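Local coordinates for protein ArtJ (Geobacillus stearothermophilus, PDB 2PVU) that binds the basic amino acids arginine, lysine and histidine and probably delivers them to its cognate ATP-binding cassette transporter, at residues V68-A73 and E242-V247; A78-E83 and S234-K239; G251-I256 and K263-D268. All blocks are in the same frame, centred on the assembly; numbering follows the deposited sequence.

Contact 1 of 3, residues V68-A73 and E242-V247; sequences VDLLDA and EALKNV
Leu70 meets Leu244 and Val247 where the helix segment 68-73 passes the segment 242-247. The two segments run at 107° to each other, and their axes come within 10.3 Å. The touching patch is small and made mainly of methyl groups.

Leu70 comes first along 68-73. Its CG is anti to the backbone N (chi1 176°), and this carries CD1 over toward the second helix. Leu70 CD1 lies 4.0 Å from Val247 CG1 and 4.3 Å from Leu244 CD1. One methyl thus serves both partners. Leu70 and Val247 meet at their branch ends, CD1 against CG1.

Ala73 follows one turn later, and its CB points at the other helix. Its CA is 6.6 Å from the CA of Val247. The single methyl of Ala73 is consistent with so close an approach. Ala73 CB sits 3.8 Å from Val247 CG2 and 4.0 Å from Val247 CG1, touching both branches of the valine. Val247 CG2 also rests 3.6 Å from Ala73 O. CG1 of the valine touches both Leu70 CD1 and Ala73 CB; CG2 touches Ala73 CB and its carbonyl.

This is buried helix packing in a family 3 solute-binding protein, with Leu70 about 14 Å from the bound lysine. Tyr124 lies against both Leu70 and Leu244. Helix 252-261 packs alongside, with Tyr253 on Leu70 and Lys252 on Ala73 and Val247. Away from helix 237-249, Leu71 packs on Tyr82 and Leu84 of strand 82-86, so helix 66-78 lies between that strand and the C-terminal helices.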
ATOM      1  N   VAL A  68       3.008   0.749 -10.080  1.00 22.90           N
ATOM      2  CA  VAL A  68       3.135   1.474 -11.367  1.00 22.63           C
ATOM      3  C   VAL A  68       3.180   0.532 -12.568  1.00 22.78           C
ATOM      4  O   VAL A  68       2.466   0.740 -13.557  1.00 22.58           O
ATOM      5  CB  VAL A  68       4.329   2.457 -11.384  1.00 22.05           C
ATOM      6  CG1 VAL A  68       4.407   3.233 -12.721  1.00 20.78           C
ATOM      7  CG2 VAL A  68       4.225   3.422 -10.168  1.00 22.14           C
ATOM      8  N   ASP A  69       4.027  -0.495 -12.501  1.00 22.69           N
ATOM      9  CA  ASP A  69       4.204  -1.407 -13.624  1.00 22.63           C
ATOM     10  C   ASP A  69       2.942  -2.246 -13.785  1.00 22.04           C
ATOM     11  O   ASP A  69       2.539  -2.552 -14.896  1.00 21.89           O
ATOM     12  CB  ASP A  69       5.390  -2.343 -13.416  1.00 22.96           C
ATOM     13  CG  ASP A  69       6.730  -1.630 -13.511  1.00 26.06           C
ATOM     14  OD1 ASP A  69       6.772  -0.464 -13.977  1.00 25.43           O
ATOM     15  OD2 ASP A  69       7.736  -2.262 -13.122  1.00 27.51           O
ATOM     16  N   LEU A  70       2.352  -2.652 -12.672  1.00 21.35           N
ATOM     17  CA  LEU A  70       1.142  -3.450 -12.773  1.00 21.27           C
ATOM     18  C   LEU A  70       0.023  -2.626 -13.392  1.00 20.72           C
ATOM     19  O   LEU A  70      -0.663  -3.092 -14.303  1.00 20.11           O
ATOM     20  CB  LEU A  70       0.728  -4.019 -11.410  1.00 23.04           C
ATOM     21  CG  LEU A  70      -0.589  -4.795 -11.410  1.00 24.51           C
ATOM     22  CD1 LEU A  70      -0.523  -6.083 -12.255  1.00 26.97           C
ATOM     23  CD2 LEU A  70      -0.970  -5.135 -10.002  1.00 23.32           C
ATOM     24  N   LEU A  71      -0.158  -1.384 -12.935  1.00 20.70           N
ATOM     25  CA  LEU A  71      -1.184  -0.504 -13.529  1.00 20.45           C
ATOM     26  C   LEU A  71      -1.020  -0.364 -15.056  1.00 20.74           C
ATOM     27  O   LEU A  71      -1.980  -0.473 -15.798  1.00 21.50           O
ATOM     28  CB  LEU A  71      -1.183   0.877 -12.835  1.00 20.38           C
ATOM     29  CG  LEU A  71      -2.212   1.907 -13.352  1.00 20.53           C
ATOM     30  CD1 LEU A  71      -3.629   1.534 -12.951  1.00 19.97           C
ATOM     31  CD2 LEU A  71      -1.816   3.305 -12.848  1.00 22.10           C
ATOM     32  N   ASP A  72       0.197  -0.167 -15.524  1.00 20.81           N
ATOM     33  CA  ASP A  72       0.415  -0.033 -16.963  1.00 22.92           C
ATOM     34  C   ASP A  72       0.011  -1.278 -17.734  1.00 22.02           C
ATOM     35  O   ASP A  72      -0.612  -1.191 -18.793  1.00 22.97           O
ATOM     36  CB  ASP A  72       1.881   0.269 -17.239  1.00 22.95           C
ATOM     37  CG  ASP A  72       2.081   0.763 -18.644  1.00 28.93           C
ATOM     38  OD1 ASP A  72       1.408   1.765 -19.003  1.00 31.96           O
ATOM     39  OD2 ASP A  72       2.855   0.128 -19.386  1.00 29.19           O
ATOM     40  N   ALA A  73       0.399  -2.441 -17.229  1.00 21.40           N
ATOM     41  CA  ALA A  73      -0.041  -3.718 -17.839  1.00 21.54           C
ATOM     42  C   ALA A  73      -1.561  -3.851 -17.841  1.00 21.26           C
ATOM     43  O   ALA A  73      -2.195  -4.239 -18.847  1.00 21.14           O
ATOM     44  CB  ALA A  73       0.549  -4.864 -17.064  1.00 21.39           C
ATOM     45  N   GLU A 242     -11.131  -7.844 -15.544  1.00 20.44           N
ATOM     46  CA  GLU A 242     -10.832  -8.736 -16.663  1.00 21.22           C
ATOM     47  C   GLU A 242      -9.359  -8.557 -17.086  1.00 21.63           C
ATOM     48  O   GLU A 242      -8.675  -9.550 -17.385  1.00 21.91           O
ATOM     49  CB  GLU A 242     -11.796  -8.481 -17.841  1.00 20.84           C
ATOM     50  CG  GLU A 242     -11.469  -9.252 -19.131  1.00 24.09           C
ATOM     51  CD  GLU A 242     -11.626 -10.764 -18.989  1.00 30.71           C
ATOM     52  OE1 GLU A 242     -12.214 -11.243 -17.985  1.00 33.57           O
ATOM     53  OE2 GLU A 242     -11.172 -11.486 -19.922  1.00 35.80           O
ATOM     54  N   ALA A 243      -8.881  -7.312 -17.104  1.00 21.20           N
ATOM     55  CA  ALA A 243      -7.498  -7.034 -17.524  1.00 20.69           C
ATOM     56  C   ALA A 243      -6.502  -7.648 -16.540  1.00 21.27           C
ATOM     57  O   ALA A 243      -5.441  -8.181 -16.938  1.00 21.05           O
ATOM     58  CB  ALA A 243      -7.272  -5.553 -17.602  1.00 21.77           C
ATOM     59  N   LEU A 244      -6.791  -7.503 -15.245  1.00 20.81           N
ATOM     60  CA  LEU A 244      -5.919  -8.107 -14.234  1.00 21.96           C
ATOM     61  C   LEU A 244      -5.812  -9.640 -14.432  1.00 22.12           C
ATOM     62  O   LEU A 244      -4.713 -10.212 -14.334  1.00 22.81           O
ATOM     63  CB  LEU A 244      -6.455  -7.795 -12.826  1.00 21.53           C
ATOM     64  CG  LEU A 244      -5.728  -8.403 -11.605  1.00 24.04           C
ATOM     65  CD1 LEU A 244      -4.247  -8.016 -11.523  1.00 21.75           C
ATOM     66  CD2 LEU A 244      -6.425  -8.008 -10.292  1.00 22.24           C
ATOM     67  N   LYS A 245      -6.949 -10.283 -14.707  1.00 23.23           N
ATOM     68  CA  LYS A 245      -7.003 -11.723 -15.030  1.00 24.06           C
ATOM     69  C   LYS A 245      -6.105 -12.036 -16.189  1.00 24.21           C
ATOM     70  O   LYS A 245      -5.343 -13.000 -16.146  1.00 24.23           O
ATOM     71  CB  LYS A 245      -8.452 -12.177 -15.344  1.00 25.13           C
ATOM     72  CG  LYS A 245      -9.245 -12.349 -14.088  1.00 29.08           C
ATOM     73  CD  LYS A 245     -10.668 -12.773 -14.339  1.00 33.46           C
ATOM     74  CE  LYS A 245     -11.483 -12.689 -13.025  1.00 36.42           C
ATOM     75  NZ  LYS A 245     -12.953 -12.903 -13.281  1.00 38.34           N
ATOM     76  N   ASN A 246      -6.223 -11.217 -17.229  1.00 25.14           N
ATOM     77  CA  ASN A 246      -5.422 -11.376 -18.448  1.00 26.04           C
ATOM     78  C   ASN A 246      -3.922 -11.202 -18.167  1.00 25.88           C
ATOM     79  O   ASN A 246      -3.108 -12.031 -18.580  1.00 26.08           O
ATOM     80  CB  ASN A 246      -5.944 -10.446 -19.541  1.00 26.91           C
ATOM     81  CG  ASN A 246      -7.342 -10.895 -20.102  1.00 33.53           C
ATOM     82  OD1 ASN A 246      -8.078 -10.094 -20.724  1.00 38.67           O
ATOM     83  ND2 ASN A 246      -7.702 -12.175 -19.884  1.00 35.77           N
ATOM     84  N   VAL A 247      -3.572 -10.157 -17.412  1.00 25.63           N
ATOM     85  CA  VAL A 247      -2.184  -9.932 -16.940  1.00 24.71           C
ATOM     86  C   VAL A 247      -1.603 -11.080 -16.094  1.00 24.67           C
ATOM     87  O   VAL A 247      -0.436 -11.469 -16.272  1.00 24.26           O
ATOM     88  CB  VAL A 247      -2.046  -8.555 -16.228  1.00 25.09           C
ATOM     89  CG1 VAL A 247      -0.664  -8.393 -15.519  1.00 23.22           C
ATOM     90  CG2 VAL A 247      -2.241  -7.437 -17.262  1.00 25.21           C
TER

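Contact 2 of 3, residues A78-E83 and S234-K239; sequences AGLDYE and SELKAK
Leu80 and Leu236 share the same first torsion, with chi1 of -59° and -61°. In each, CG is anti to the carbonyl carbon, and this brings a methyl of each against the other. Leu80 CD1 meets Leu236 CD2 at 4.0 Å. The other branch of Leu80 turns to Lys239: Leu80 CD2 lies 4.2 Å from Lys239 CD. The lysine chain is extended beyond CG, so its aliphatic part passes the leucine and its charged end lies farther along.

Ala78 adds a smaller touch, with CB 3.9 Å from Lys239 O. Gly79 follows with positive phi in a Schellman motif, which ends helix 66-78 and turns the chain toward strand 82-86. In 234-239, Ser234 OG accepts from Leu236 N at 2.9 Å (156°). This capping bond helps fix the turn that leads into helix 237-249. Around the leucines, Met75 lies against Leu80, while Val44 and Phe230 lie against Leu236.

The contact thus joins the end of helix 66-78 and the turn after it to the turn leading into helix 237-249 and its first residues. It relies on dispersion and on partly shielding methyls from water. Lys239 contributes its methylenes and its backbone carbonyl; no ion pair is formed across the two segments.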
ATOM      1  N   ALA A  78      -6.705  -3.514 -20.718  1.00 23.40           N
ATOM      2  CA  ALA A  78      -8.079  -3.027 -20.651  1.00 23.45           C
ATOM      3  C   ALA A  78      -8.455  -2.072 -21.800  1.00 23.56           C
ATOM      4  O   ALA A  78      -9.634  -1.729 -21.950  1.00 23.73           O
ATOM      5  CB  ALA A  78      -8.321  -2.347 -19.302  1.00 22.26           C
ATOM      6  N   GLY A  79      -7.457  -1.679 -22.599  1.00 24.03           N
ATOM      7  CA  GLY A  79      -7.615  -0.719 -23.694  1.00 24.04           C
ATOM      8  C   GLY A  79      -7.968   0.676 -23.205  1.00 25.16           C
ATOM      9  O   GLY A  79      -8.665   1.412 -23.906  1.00 25.59           O
ATOM     10  N   LEU A  80      -7.486   1.029 -22.003  1.00 25.37           N
ATOM     11  CA  LEU A  80      -7.785   2.316 -21.361  1.00 25.93           C
ATOM     12  C   LEU A  80      -6.588   3.249 -21.311  1.00 25.97           C
ATOM     13  O   LEU A  80      -5.573   2.932 -20.687  1.00 26.84           O
ATOM     14  CB  LEU A  80      -8.304   2.090 -19.939  1.00 25.91           C
ATOM     15  CG  LEU A  80      -9.569   1.249 -19.751  1.00 27.24           C
ATOM     16  CD1 LEU A  80      -9.790   0.953 -18.272  1.00 27.36           C
ATOM     17  CD2 LEU A  80     -10.765   1.990 -20.342  1.00 27.46           C
ATOM     18  N   ASP A  81      -6.716   4.416 -21.931  1.00 24.83           N
ATOM     19  CA  ASP A  81      -5.727   5.471 -21.759  1.00 25.78           C
ATOM     20  C   ASP A  81      -5.857   6.081 -20.384  1.00 24.68           C
ATOM     21  O   ASP A  81      -6.966   6.282 -19.901  1.00 25.16           O
ATOM     22  CB  ASP A  81      -5.966   6.580 -22.752  1.00 25.74           C
ATOM     23  CG  ASP A  81      -4.727   6.934 -23.495  1.00 32.56           C
ATOM     24  OD1 ASP A  81      -4.855   7.093 -24.725  1.00 36.13           O
ATOM     25  OD2 ASP A  81      -3.642   7.016 -22.865  1.00 38.40           O
ATOM     26  N   TYR A  82      -4.724   6.410 -19.775  1.00 24.41           N
ATOM     27  CA  TYR A  82      -4.701   6.855 -18.388  1.00 24.10           C
ATOM     28  C   TYR A  82      -3.507   7.764 -18.075  1.00 24.49           C
ATOM     29  O   TYR A  82      -2.525   7.876 -18.871  1.00 23.55           O
ATOM     30  CB  TYR A  82      -4.730   5.634 -17.423  1.00 24.94           C
ATOM     31  CG  TYR A  82      -3.384   4.988 -17.283  1.00 24.67           C
ATOM     32  CD1 TYR A  82      -2.562   5.261 -16.185  1.00 25.79           C
ATOM     33  CD2 TYR A  82      -2.902   4.118 -18.278  1.00 24.93           C
ATOM     34  CE1 TYR A  82      -1.295   4.684 -16.086  1.00 23.90           C
ATOM     35  CE2 TYR A  82      -1.644   3.525 -18.177  1.00 24.09           C
ATOM     36  CZ  TYR A  82      -0.849   3.824 -17.085  1.00 25.03           C
ATOM     37  OH  TYR A  82       0.410   3.274 -16.985  1.00 26.48           O
ATOM     38  N   GLU A  83      -3.623   8.444 -16.938  1.00 24.40           N
ATOM     39  CA  GLU A  83      -2.574   9.292 -16.380  1.00 25.89           C
ATOM     40  C   GLU A  83      -2.470   8.881 -14.934  1.00 24.87           C
ATOM     41  O   GLU A  83      -3.498   8.654 -14.267  1.00 24.32           O
ATOM     42  CB  GLU A  83      -3.003  10.755 -16.404  1.00 24.77           C
ATOM     43  CG  GLU A  83      -3.122  11.351 -17.809  1.00 31.96           C
ATOM     44  CD  GLU A  83      -3.586  12.811 -17.780  1.00 31.04           C
ATOM     45  OE1 GLU A  83      -3.498  13.411 -16.686  1.00 37.96           O
ATOM     46  OE2 GLU A  83      -4.043  13.336 -18.836  1.00 39.49           O
ATOM     47  N   SER A 234     -18.405   2.608 -10.151  1.00 31.48           N
ATOM     48  CA  SER A 234     -17.561   2.862 -11.309  1.00 30.71           C
ATOM     49  C   SER A 234     -17.779   1.888 -12.460  1.00 30.77           C
ATOM     50  O   SER A 234     -17.783   0.660 -12.264  1.00 30.91           O
ATOM     51  CB  SER A 234     -16.093   2.771 -10.887  1.00 30.15           C
ATOM     52  OG  SER A 234     -15.230   2.738 -12.022  1.00 28.31           O
ATOM     53  N   GLU A 235     -17.867   2.424 -13.668  1.00 30.49           N
ATOM     54  CA  GLU A 235     -17.890   1.584 -14.848  1.00 32.28           C
ATOM     55  C   GLU A 235     -16.500   1.053 -15.276  1.00 30.40           C
ATOM     56  O   GLU A 235     -16.411   0.323 -16.251  1.00 31.08           O
ATOM     57  CB  GLU A 235     -18.557   2.319 -16.012  1.00 32.14           C
ATOM     58  CG  GLU A 235     -20.046   2.605 -15.778  1.00 37.01           C
ATOM     59  CD  GLU A 235     -20.691   3.252 -16.995  1.00 37.80           C
ATOM     60  OE1 GLU A 235     -20.673   2.612 -18.083  1.00 45.25           O
ATOM     61  OE2 GLU A 235     -21.213   4.398 -16.875  1.00 45.36           O
ATOM     62  N   LEU A 236     -15.427   1.402 -14.566  1.00 28.40           N
ATOM     63  CA  LEU A 236     -14.091   0.857 -14.892  1.00 25.82           C
ATOM     64  C   LEU A 236     -13.783  -0.489 -14.226  1.00 25.25           C
ATOM     65  O   LEU A 236     -12.915  -1.199 -14.698  1.00 24.67           O
ATOM     66  CB  LEU A 236     -12.962   1.829 -14.507  1.00 26.71           C
ATOM     67  CG  LEU A 236     -12.966   3.198 -15.190  1.00 26.82           C
ATOM     68  CD1 LEU A 236     -11.885   4.118 -14.567  1.00 24.85           C
ATOM     69  CD2 LEU A 236     -12.804   3.080 -16.717  1.00 28.06           C
ATOM     70  N   LYS A 237     -14.479  -0.840 -13.147  1.00 25.42           N
ATOM     71  CA  LYS A 237     -14.085  -2.004 -12.318  1.00 25.81           C
ATOM     72  C   LYS A 237     -14.086  -3.300 -13.138  1.00 24.93           C
ATOM     73  O   LYS A 237     -13.155  -4.098 -13.044  1.00 25.51           O
ATOM     74  CB  LYS A 237     -15.072  -2.183 -11.134  1.00 26.73           C
ATOM     75  CG  LYS A 237     -14.743  -3.399 -10.238  1.00 26.21           C
ATOM     76  CD  LYS A 237     -15.672  -3.513  -9.003  1.00 29.07           C
ATOM     77  CE  LYS A 237     -15.745  -5.012  -8.459  1.00 33.32           C
ATOM     78  NZ  LYS A 237     -14.425  -5.865  -8.358  1.00 33.47           N
ATOM     79  N   ALA A 238     -15.135  -3.502 -13.935  1.00 23.66           N
ATOM     80  CA  ALA A 238     -15.267  -4.748 -14.692  1.00 22.65           C
ATOM     81  C   ALA A 238     -14.088  -4.931 -15.676  1.00 22.25           C
ATOM     82  O   ALA A 238     -13.521  -6.019 -15.774  1.00 22.85           O
ATOM     83  CB  ALA A 238     -16.668  -4.835 -15.420  1.00 23.23           C
ATOM     84  N   LYS A 239     -13.752  -3.872 -16.409  1.00 22.77           N
ATOM     85  CA  LYS A 239     -12.634  -3.862 -17.360  1.00 23.04           C
ATOM     86  C   LYS A 239     -11.301  -4.107 -16.671  1.00 22.33           C
ATOM     87  O   LYS A 239     -10.459  -4.864 -17.171  1.00 22.33           O
ATOM     88  CB  LYS A 239     -12.591  -2.533 -18.131  1.00 22.91           C
ATOM     89  CG  LYS A 239     -13.562  -2.527 -19.302  1.00 24.89           C
ATOM     90  CD  LYS A 239     -13.441  -1.230 -20.128  1.00 24.65           C
ATOM     91  CE  LYS A 239     -14.360  -1.284 -21.301  1.00 26.95           C
ATOM     92  NZ  LYS A 239     -14.228  -0.084 -22.229  1.00 31.27           N
TER

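Contact 3 of 3, residues G251-I256 and K263-D268; sequences GKYTEI and KEPKLD. With SO4 (sulfate ion), chain C; SO4 (sulfate ion), chain B.
Tyr253, Thr254, Pro265 and Leu267 form the apolar part of the contact between 251-256 and 263-268. With chi1 near 180° (178°), the Tyr253 ring extends toward 263-268. Pro265 CB lies at the ring edge, in plane, 4.0 Å from Tyr253 CE2. Leu267 CD2 comes obliquely to 3.6 Å from Tyr253 CD2. Thr254 meets the proline ring nearly at a right angle, with Thr254 CB 3.7 Å from Pro265 CD. Thr254 CG2 also reaches Leu267 CD1.

The polar approach across the segments is loose. Thr254 OG1 is 3.6 Å from Glu264 OE1, a near contact only. Tyr253 OH hydrogen-bonds to Tyr124 O.

Two sulfates, probably from the crystallisation liquor, lie beside 263-268. The chain C sulfate sits near both Tyr253 OH and Lys266; Lys266 N donates to its O3 at 3.0 Å, almost straight at 170°. Lys266 NZ binds O3 of the chain B sulfate at 2.9 Å, with a weak second bond to its O1.

Chemically, the chain after helix 252-261 folds back on that helix through apolar packing. Lys266, pointing away from the helix, takes its positive charge to a probable crystallisation sulfate, so these bonds need not reflect function.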
ATOM      1  N   GLY A 251       1.415 -14.369 -17.641  1.00 25.17           N
ATOM      2  CA  GLY A 251       2.741 -14.416 -17.028  1.00 23.51           C
ATOM      3  C   GLY A 251       3.323 -13.023 -16.780  1.00 23.09           C
ATOM      4  O   GLY A 251       4.390 -12.910 -16.182  1.00 23.69           O
ATOM      5  N   LYS A 252       2.596 -11.973 -17.167  1.00 22.22           N
ATOM      6  CA  LYS A 252       3.084 -10.590 -17.032  1.00 21.79           C
ATOM      7  C   LYS A 252       3.105 -10.201 -15.571  1.00 22.09           C
ATOM      8  O   LYS A 252       4.026  -9.523 -15.125  1.00 22.04           O
ATOM      9  CB  LYS A 252       2.217  -9.623 -17.868  1.00 21.63           C
ATOM     10  CG  LYS A 252       2.645  -8.136 -17.776  1.00 24.03           C
ATOM     11  CD  LYS A 252       3.917  -7.898 -18.604  1.00 27.25           C
ATOM     12  CE  LYS A 252       4.442  -6.472 -18.404  1.00 32.32           C
ATOM     13  NZ  LYS A 252       5.645  -6.244 -19.256  1.00 30.39           N
ATOM     14  N   TYR A 253       2.081 -10.615 -14.822  1.00 21.45           N
ATOM     15  CA  TYR A 253       2.077 -10.345 -13.377  1.00 22.48           C
ATOM     16  C   TYR A 253       3.340 -10.933 -12.750  1.00 22.48           C
ATOM     17  O   TYR A 253       4.044 -10.244 -11.996  1.00 23.62           O
ATOM     18  CB  TYR A 253       0.851 -10.962 -12.694  1.00 21.98           C
ATOM     19  CG  TYR A 253       0.832 -10.734 -11.188  1.00 22.67           C
ATOM     20  CD1 TYR A 253       0.069  -9.700 -10.635  1.00 21.96           C
ATOM     21  CD2 TYR A 253       1.555 -11.560 -10.311  1.00 21.89           C
ATOM     22  CE1 TYR A 253       0.008  -9.504  -9.243  1.00 21.21           C
ATOM     23  CE2 TYR A 253       1.515 -11.347  -8.906  1.00 21.05           C
ATOM     24  CZ  TYR A 253       0.737 -10.327  -8.384  1.00 22.26           C
ATOM     25  OH  TYR A 253       0.701 -10.094  -7.008  1.00 24.06           O
ATOM     26  N   THR A 254       3.648 -12.191 -13.034  1.00 22.66           N
ATOM     27  CA  THR A 254       4.871 -12.732 -12.428  1.00 22.76           C
ATOM     28  C   THR A 254       6.182 -12.104 -12.880  1.00 23.14           C
ATOM     29  O   THR A 254       7.104 -12.002 -12.055  1.00 21.39           O
ATOM     30  CB  THR A 254       4.921 -14.262 -12.240  1.00 24.33           C
ATOM     31  OG1 THR A 254       6.054 -14.864 -12.906  1.00 26.41           O
ATOM     32  CG2 THR A 254       3.646 -14.888 -12.529  1.00 17.90           C
ATOM     33  N   GLU A 255       6.265 -11.666 -14.141  1.00 24.06           N
ATOM     34  CA  GLU A 255       7.449 -10.902 -14.602  1.00 26.36           C
ATOM     35  C   GLU A 255       7.624  -9.627 -13.765  1.00 25.54           C
ATOM     36  O   GLU A 255       8.730  -9.351 -13.288  1.00 26.39           O
ATOM     37  CB  GLU A 255       7.376 -10.514 -16.082  1.00 25.76           C
ATOM     38  CG  GLU A 255       7.351 -11.644 -17.091  1.00 28.86           C
ATOM     39  CD  GLU A 255       6.931 -11.141 -18.495  1.00 31.48           C
ATOM     40  OE1 GLU A 255       6.956  -9.888 -18.724  1.00 38.31           O
ATOM     41  OE2 GLU A 255       6.569 -11.986 -19.362  1.00 37.73           O
ATOM     42  N   ILE A 256       6.542  -8.858 -13.597  1.00 25.02           N
ATOM     43  CA  ILE A 256       6.557  -7.643 -12.771  1.00 23.80           C
ATOM     44  C   ILE A 256       6.912  -7.975 -11.313  1.00 24.16           C
ATOM     45  O   ILE A 256       7.757  -7.306 -10.706  1.00 24.04           O
ATOM     46  CB  ILE A 256       5.212  -6.887 -12.823  1.00 23.96           C
ATOM     47  CG1 ILE A 256       4.902  -6.487 -14.274  1.00 21.80           C
ATOM     48  CG2 ILE A 256       5.311  -5.630 -11.926  1.00 24.50           C
ATOM     49  CD1 ILE A 256       3.443  -6.025 -14.513  1.00 23.56           C
ATOM     50  N   LYS A 263      11.728 -12.988  -6.613  1.00 27.59           N
ATOM     51  CA  LYS A 263      11.282 -14.359  -6.368  1.00 27.68           C
ATOM     52  C   LYS A 263       9.936 -14.537  -7.058  1.00 27.30           C
ATOM     53  O   LYS A 263       9.343 -13.553  -7.482  1.00 25.81           O
ATOM     54  CB  LYS A 263      11.149 -14.617  -4.863  1.00 28.32           C
ATOM     55  CG  LYS A 263      10.137 -13.712  -4.138  1.00 30.18           C
ATOM     56  CD  LYS A 263      10.230 -13.972  -2.658  1.00 32.05           C
ATOM     57  CE  LYS A 263       9.191 -13.179  -1.898  1.00 36.58           C
ATOM     58  NZ  LYS A 263       9.625 -13.133  -0.457  1.00 38.24           N
ATOM     59  N   GLU A 264       9.481 -15.787  -7.184  1.00 27.42           N
ATOM     60  CA  GLU A 264       8.152 -16.089  -7.750  1.00 26.91           C
ATOM     61  C   GLU A 264       7.014 -15.742  -6.788  1.00 25.82           C
ATOM     62  O   GLU A 264       7.151 -15.913  -5.574  1.00 25.68           O
ATOM     63  CB  GLU A 264       8.058 -17.569  -8.145  1.00 28.02           C
ATOM     64  CG  GLU A 264       9.175 -18.045  -9.060  1.00 32.60           C
ATOM     65  CD  GLU A 264       9.029 -17.584 -10.512  1.00 38.31           C
ATOM     66  OE1 GLU A 264       7.921 -17.174 -10.931  1.00 39.28           O
ATOM     67  OE2 GLU A 264      10.042 -17.648 -11.245  1.00 41.50           O
ATOM     68  N   PRO A 265       5.889 -15.225  -7.313  1.00 25.06           N
ATOM     69  CA  PRO A 265       4.741 -15.007  -6.417  1.00 24.73           C
ATOM     70  C   PRO A 265       4.036 -16.335  -6.123  1.00 24.06           C
ATOM     71  O   PRO A 265       4.290 -17.330  -6.807  1.00 24.34           O
ATOM     72  CB  PRO A 265       3.813 -14.135  -7.255  1.00 24.12           C
ATOM     73  CG  PRO A 265       4.074 -14.627  -8.676  1.00 26.05           C
ATOM     74  CD  PRO A 265       5.603 -14.777  -8.684  1.00 24.02           C
ATOM     75  N   LYS A 266       3.162 -16.344  -5.121  1.00 23.89           N
ATOM     76  CA  LYS A 266       2.285 -17.498  -4.902  1.00 23.66           C
ATOM     77  C   LYS A 266       0.909 -17.075  -5.376  1.00 21.96           C
ATOM     78  O   LYS A 266       0.139 -16.465  -4.618  1.00 22.18           O
ATOM     79  CB  LYS A 266       2.286 -17.918  -3.428  1.00 23.97           C
ATOM     80  CG  LYS A 266       3.639 -18.577  -3.027  1.00 28.15           C
ATOM     81  CD  LYS A 266       3.672 -18.956  -1.561  1.00 34.05           C
ATOM     82  CE  LYS A 266       4.827 -19.882  -1.226  1.00 37.47           C
ATOM     83  NZ  LYS A 266       4.881 -19.987   0.259  1.00 39.89           N
ATOM     84  N   LEU A 267       0.637 -17.328  -6.659  1.00 21.07           N
ATOM     85  CA  LEU A 267      -0.614 -16.823  -7.267  1.00 20.60           C
ATOM     86  C   LEU A 267      -1.865 -17.388  -6.602  1.00 20.54           C
ATOM     87  O   LEU A 267      -2.928 -16.800  -6.728  1.00 21.47           O
ATOM     88  CB  LEU A 267      -0.645 -17.066  -8.798  1.00 20.81           C
ATOM     89  CG  LEU A 267       0.493 -16.462  -9.638  1.00 21.05           C
ATOM     90  CD1 LEU A 267       0.451 -16.950 -11.088  1.00 21.60           C
ATOM     91  CD2 LEU A 267       0.467 -14.925  -9.574  1.00 20.83           C
ATOM     92  N   ASP A 268      -1.756 -18.541  -5.923  1.00 19.46           N
ATOM     93  CA  ASP A 268      -2.939 -19.089  -5.239  1.00 19.29           C
ATOM     94  C   ASP A 268      -3.456 -18.167  -4.115  1.00 19.73           C
ATOM     95  O   ASP A 268      -4.600 -18.327  -3.672  1.00 21.45           O
ATOM     96  CB  ASP A 268      -2.732 -20.537  -4.732  1.00 19.29           C
ATOM     97  CG  ASP A 268      -1.591 -20.681  -3.704  1.00 19.14           C
ATOM     98  OD1 ASP A 268      -1.036 -19.668  -3.222  1.00 20.55           O
ATOM     99  OD2 ASP A 268      -1.271 -21.860  -3.383  1.00 20.15           O
TER
HETATM  100  S   SO4 C 253       2.039 -12.571  -3.511  1.00 53.62           S
HETATM  101  O1  SO4 C 253       3.016 -11.704  -4.153  1.00 52.70           O
HETATM  102  O2  SO4 C 253       1.818 -11.914  -2.176  1.00 41.16           O
HETATM  103  O3  SO4 C 253       2.666 -13.919  -3.434  1.00 35.58           O
HETATM  104  O4  SO4 C 253       0.805 -12.586  -4.347  1.00 45.05           O
HETATM  105  S   SO4 B 252       1.773 -19.266   1.948  1.00 48.82           S
HETATM  106  O1  SO4 B 252       2.912 -18.428   2.311  1.00 47.44           O
HETATM  107  O2  SO4 B 252       0.973 -19.583   3.129  1.00 47.24           O
HETATM  108  O3  SO4 B 252       2.287 -20.501   1.341  1.00 47.97           O
HETATM  109  O4  SO4 B 252       0.929 -18.520   1.010  1.00 47.23           O

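In the fold
Contact 1 touches both of the others, while contacts 2 and 3 have centres about 22 Å apart and do not meet. Contacts 1 and 2 share helix 237-249, and their centres are about 11 Å apart. Asp72 OD1 and Tyr82 OH, 2.7 Å apart, probably form a hydrogen bond between them. Contact 3 lies about 12 Å from contact 1, centre to centre. There Val247 O and Tyr253 N are 3.0 Å apart, a probable hydrogen bond where helix 237-249 gives way to helix 252-261. The bound lysine is not touched by these contacts: the side chains of Leu70 and Tyr253 are each about 14 Å from it.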